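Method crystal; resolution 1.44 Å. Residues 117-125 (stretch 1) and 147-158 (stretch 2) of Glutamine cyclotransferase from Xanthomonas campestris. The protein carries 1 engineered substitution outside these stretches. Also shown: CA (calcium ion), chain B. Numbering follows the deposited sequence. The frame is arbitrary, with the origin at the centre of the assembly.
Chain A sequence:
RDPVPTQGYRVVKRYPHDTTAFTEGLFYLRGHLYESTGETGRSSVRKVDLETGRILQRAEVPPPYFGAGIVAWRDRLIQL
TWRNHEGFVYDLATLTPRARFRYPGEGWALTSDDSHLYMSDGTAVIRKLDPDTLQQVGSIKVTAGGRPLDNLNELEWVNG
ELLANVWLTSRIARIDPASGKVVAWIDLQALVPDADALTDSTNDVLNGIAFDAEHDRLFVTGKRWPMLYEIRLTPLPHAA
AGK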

# COMPACT_ATOMS: atom_id res chain seq x y z
N LEU A 117 9.05 9.42 -3.74
CA LEU A 117 8.05 8.35 -3.76
C LEU A 117 8.76 7.06 -4.06
O LEU A 117 9.86 7.07 -4.64
CB LEU A 117 7.03 8.59 -4.93
CG LEU A 117 6.43 9.97 -5.01
CD1 LEU A 117 5.43 9.93 -6.15
CD2 LEU A 117 5.80 10.45 -3.72
N TYR A 118 8.17 5.96 -3.63
CA TYR A 118 8.67 4.58 -3.87
C TYR A 118 7.57 3.81 -4.54
O TYR A 118 6.45 3.82 -4.08
CB TYR A 118 9.10 3.93 -2.52
CG TYR A 118 10.22 4.69 -1.89
CD1 TYR A 118 9.95 5.77 -1.04
CD2 TYR A 118 11.52 4.32 -2.12
CE1 TYR A 118 11.02 6.55 -0.48
CE2 TYR A 118 12.56 5.01 -1.55
CZ TYR A 118 12.32 6.13 -0.72
OH TYR A 118 13.39 6.83 -0.12
N MET A 119 7.88 3.22 -5.68
CA MET A 119 6.87 2.52 -6.49
C MET A 119 7.26 1.03 -6.69
O MET A 119 8.36 0.68 -7.10
CB MET A 119 6.86 3.19 -7.90
CG MET A 119 5.96 2.54 -8.83
SD MET A 119 5.83 3.40 -10.43
CE MET A 119 5.14 2.14 -11.56
N SER A 120 6.29 0.18 -6.43
CA SER A 120 6.34 -1.27 -6.81
C SER A 120 5.68 -1.46 -8.21
O SER A 120 4.59 -0.93 -8.46
CB SER A 120 5.54 -2.12 -5.79
OG SER A 120 5.42 -3.47 -6.39
N ASP A 121 6.22 -2.36 -9.06
CA ASP A 121 5.68 -2.62 -10.42
C ASP A 121 5.51 -4.15 -10.59
O ASP A 121 5.41 -4.68 -11.71
CB ASP A 121 6.59 -2.00 -11.47
CG ASP A 121 8.00 -2.60 -11.45
OD1 ASP A 121 8.30 -3.52 -10.65
OD2 ASP A 121 8.80 -2.19 -12.25
N GLY A 122 5.48 -4.83 -9.45
CA GLY A 122 5.36 -6.35 -9.43
C GLY A 122 6.70 -7.07 -9.49
O GLY A 122 6.77 -8.31 -9.30
N THR A 123 7.77 -6.33 -9.84
CA THR A 123 9.14 -6.91 -9.89
C THR A 123 9.86 -6.68 -8.56
O THR A 123 9.26 -6.07 -7.65
CB THR A 123 10.01 -6.34 -11.05
OG1 THR A 123 10.45 -5.03 -10.68
CG2 THR A 123 9.24 -6.26 -12.40
N ALA A 124 11.11 -7.12 -8.42
CA ALA A 124 11.90 -6.97 -7.17
C ALA A 124 12.60 -5.61 -7.12
O ALA A 124 13.30 -5.29 -6.15
CB ALA A 124 12.92 -8.14 -6.96
N VAL A 125 12.42 -4.82 -8.17
CA VAL A 125 13.12 -3.51 -8.20
C VAL A 125 12.08 -2.40 -7.88
O VAL A 125 11.18 -2.12 -8.73
CB VAL A 125 13.74 -3.28 -9.56
CG1 VAL A 125 14.35 -1.89 -9.66
CG2 VAL A 125 14.75 -4.35 -9.82
N ARG A 147 17.66 -13.78 -2.10
CA ARG A 147 16.75 -14.13 -3.19
C ARG A 147 15.92 -12.87 -3.55
O ARG A 147 15.37 -12.22 -2.69
CB ARG A 147 15.75 -15.22 -2.70
CG ARG A 147 16.55 -16.50 -2.35
CD ARG A 147 15.72 -17.53 -1.60
NE ARG A 147 14.47 -17.94 -2.31
CZ ARG A 147 13.62 -18.84 -1.82
NH1 ARG A 147 13.84 -19.40 -0.63
NH2 ARG A 147 12.51 -19.17 -2.50
N PRO A 148 15.83 -12.52 -4.82
CA PRO A 148 14.97 -11.40 -5.22
C PRO A 148 13.56 -11.56 -4.72
O PRO A 148 13.01 -12.65 -4.79
CB PRO A 148 14.99 -11.46 -6.77
CG PRO A 148 16.11 -12.26 -7.11
CD PRO A 148 16.65 -13.04 -5.94
N LEU A 149 13.00 -10.48 -4.19
CA LEU A 149 11.62 -10.56 -3.73
C LEU A 149 10.71 -9.67 -4.62
O LEU A 149 10.82 -8.43 -4.56
CB LEU A 149 11.62 -10.14 -2.24
CG LEU A 149 10.28 -10.18 -1.54
CD1 LEU A 149 9.92 -11.69 -1.39
CD2 LEU A 149 10.45 -9.50 -0.16
N ASP A 150 9.81 -10.30 -5.41
CA ASP A 150 8.90 -9.57 -6.30
C ASP A 150 7.45 -9.77 -5.88
O ASP A 150 7.24 -10.22 -4.73
CB ASP A 150 9.19 -10.03 -7.75
CG ASP A 150 8.73 -11.48 -8.06
OD1 ASP A 150 9.12 -11.97 -9.18
OD2 ASP A 150 7.96 -12.13 -7.25
N ASN A 151 6.48 -9.31 -6.67
CA ASN A 151 5.06 -9.42 -6.30
C ASN A 151 4.80 -8.74 -5.00
O ASN A 151 4.03 -9.22 -4.19
CB ASN A 151 4.57 -10.90 -6.24
CG ASN A 151 4.18 -11.40 -7.56
OD1 ASN A 151 2.98 -11.37 -7.94
ND2 ASN A 151 5.14 -11.89 -8.28
N LEU A 152 5.09 -7.45 -4.99
CA LEU A 152 4.86 -6.60 -3.79
C LEU A 152 3.64 -5.72 -3.98
O LEU A 152 3.68 -4.76 -4.82
CB LEU A 152 6.06 -5.79 -3.53
CG LEU A 152 7.36 -6.54 -3.31
CD1 LEU A 152 8.60 -5.67 -3.11
CD2 LEU A 152 7.36 -7.67 -2.20
N ASN A 153 2.47 -6.16 -3.51
CA ASN A 153 1.22 -5.58 -4.02
C ASN A 153 0.89 -4.31 -3.13
O ASN A 153 -0.11 -3.59 -3.46
CB ASN A 153 -0.03 -6.58 -4.03
CG ASN A 153 -0.57 -6.88 -2.59
OD1 ASN A 153 0.10 -6.67 -1.64
ND2 ASN A 153 -1.76 -7.38 -2.47
N GLU A 154 1.65 -4.03 -2.03
CA GLU A 154 1.37 -2.78 -1.27
C GLU A 154 2.61 -2.36 -0.53
O GLU A 154 3.39 -3.23 -0.07
CB GLU A 154 0.21 -3.08 -0.28
CG GLU A 154 -0.11 -1.98 0.77
CD GLU A 154 -0.54 -0.59 0.28
OE1 GLU A 154 -1.07 0.20 1.10
OE2 GLU A 154 -0.20 -0.24 -0.90
N LEU A 155 2.79 -1.04 -0.41
CA LEU A 155 3.96 -0.48 0.29
C LEU A 155 3.52 0.51 1.36
O LEU A 155 2.41 1.14 1.24
CB LEU A 155 4.79 0.36 -0.71
CG LEU A 155 5.44 -0.46 -1.87
CD1 LEU A 155 6.21 0.51 -2.78
CD2 LEU A 155 6.33 -1.56 -1.39
N GLU A 156 4.39 0.71 2.35
CA GLU A 156 4.15 1.80 3.27
C GLU A 156 5.51 2.15 3.90
O GLU A 156 6.22 1.24 4.39
CB GLU A 156 3.18 1.37 4.36
CG GLU A 156 2.77 2.54 5.29
CD GLU A 156 2.02 3.66 4.59
OE1 GLU A 156 1.74 4.64 5.32
OE2 GLU A 156 1.62 3.54 3.40
N TRP A 157 5.84 3.42 3.97
CA TRP A 157 7.05 3.87 4.62
C TRP A 157 6.84 4.01 6.09
O TRP A 157 5.88 4.72 6.50
CB TRP A 157 7.48 5.24 4.06
CG TRP A 157 8.86 5.60 4.46
CD1 TRP A 157 9.24 6.35 5.54
CD2 TRP A 157 10.04 5.20 3.80
NE1 TRP A 157 10.64 6.47 5.57
CE2 TRP A 157 11.15 5.76 4.52
CE3 TRP A 157 10.30 4.45 2.66
CZ2 TRP A 157 12.47 5.64 4.09
CZ3 TRP A 157 11.67 4.31 2.23
CH2 TRP A 157 12.70 4.90 2.97
N VAL A 158 7.66 3.37 6.93
CA VAL A 158 7.43 3.41 8.42
C VAL A 158 8.78 3.58 9.07
O VAL A 158 9.62 2.69 9.00
CB VAL A 158 6.80 2.08 8.87
CG1 VAL A 158 6.55 2.12 10.39
CG2 VAL A 158 5.47 1.80 8.17
CA CA B . 0.22 2.15 1.97
O HOH W 1 0.54 3.76 0.19

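The two strands run nearly antiparallel, at 165°, but their axes come no closer than 7.6 Å, too far for backbone pairing. Side chains therefore fill the space between them, and the backbones meet only where the loops beyond S120 and before L152 converge.

In the strand 117-120 the alternation is clean: Y118 and S120 point toward the other stretch, M119 away. L155 and W157 answer from the facing strand with the same two-residue spacing. Y118, with chi1 at m and chi2 at 87°, lays its ring against the six-membered ring of W157, whose chi1 is t. The result is an offset stack with centroids 4.7 Å apart and planes at 20°; Y118 CZ lies 3.5 Å from W157 CZ3, which sits over one face of the tyrosine ring. The hydroxyl at the far end is satisfied elsewhere in the structure.

L155 adopts the common m,t rotamer, which carries CD1 to the backbone of the opposing strand, 3.6 Å from Y118 O and 3.7 Å from S120 N. Its own main chain serves a different purpose: L155 O binds the calcium at 2.5 Å. E154 OE1 and E156 OE2 bind the same ion at 2.5 and 2.4 Å, both glutamates in t,p conformations. One short segment thus supplies metal ligands while L155 packs against stretch 1.

S120 is the polar element in this packing. Its t rotamer brings OG to 2.7 Å from L152 O, to which it donates a hydrogen bond, and the same OG accepts a weak one from G122 N at 3.3 Å. A small side chain thereby ties the strand end to both the facing chain and its own turn.

That turn is held from within. D121, at p, places OD1 2.6 Å from T123 OG1 and 3.0 Å from T123 N, accepting from both; T123, also p, presents OG1 to V125 N two residues further on, accepting from it at 3.2 Å. G122 between them has phi/psi of 88/-14, where a CB would jam against the preceding carbonyl oxygen, so the backbone alone calls for glycine. Its carbonyl O accepts a hydrogen bond from N151 N at 2.8 Å, with a nearly straight angle of 164°.

N151 itself has a left-handed backbone, 59/60, and its ND2 donates to D150 OD2 at 3.0 Å. Beyond it the chains lie close enough for A124 CA to make a CA-H...O contact with L149 O at 3.2 Å, while A124 CB meets P148 CB at 3.9 Å.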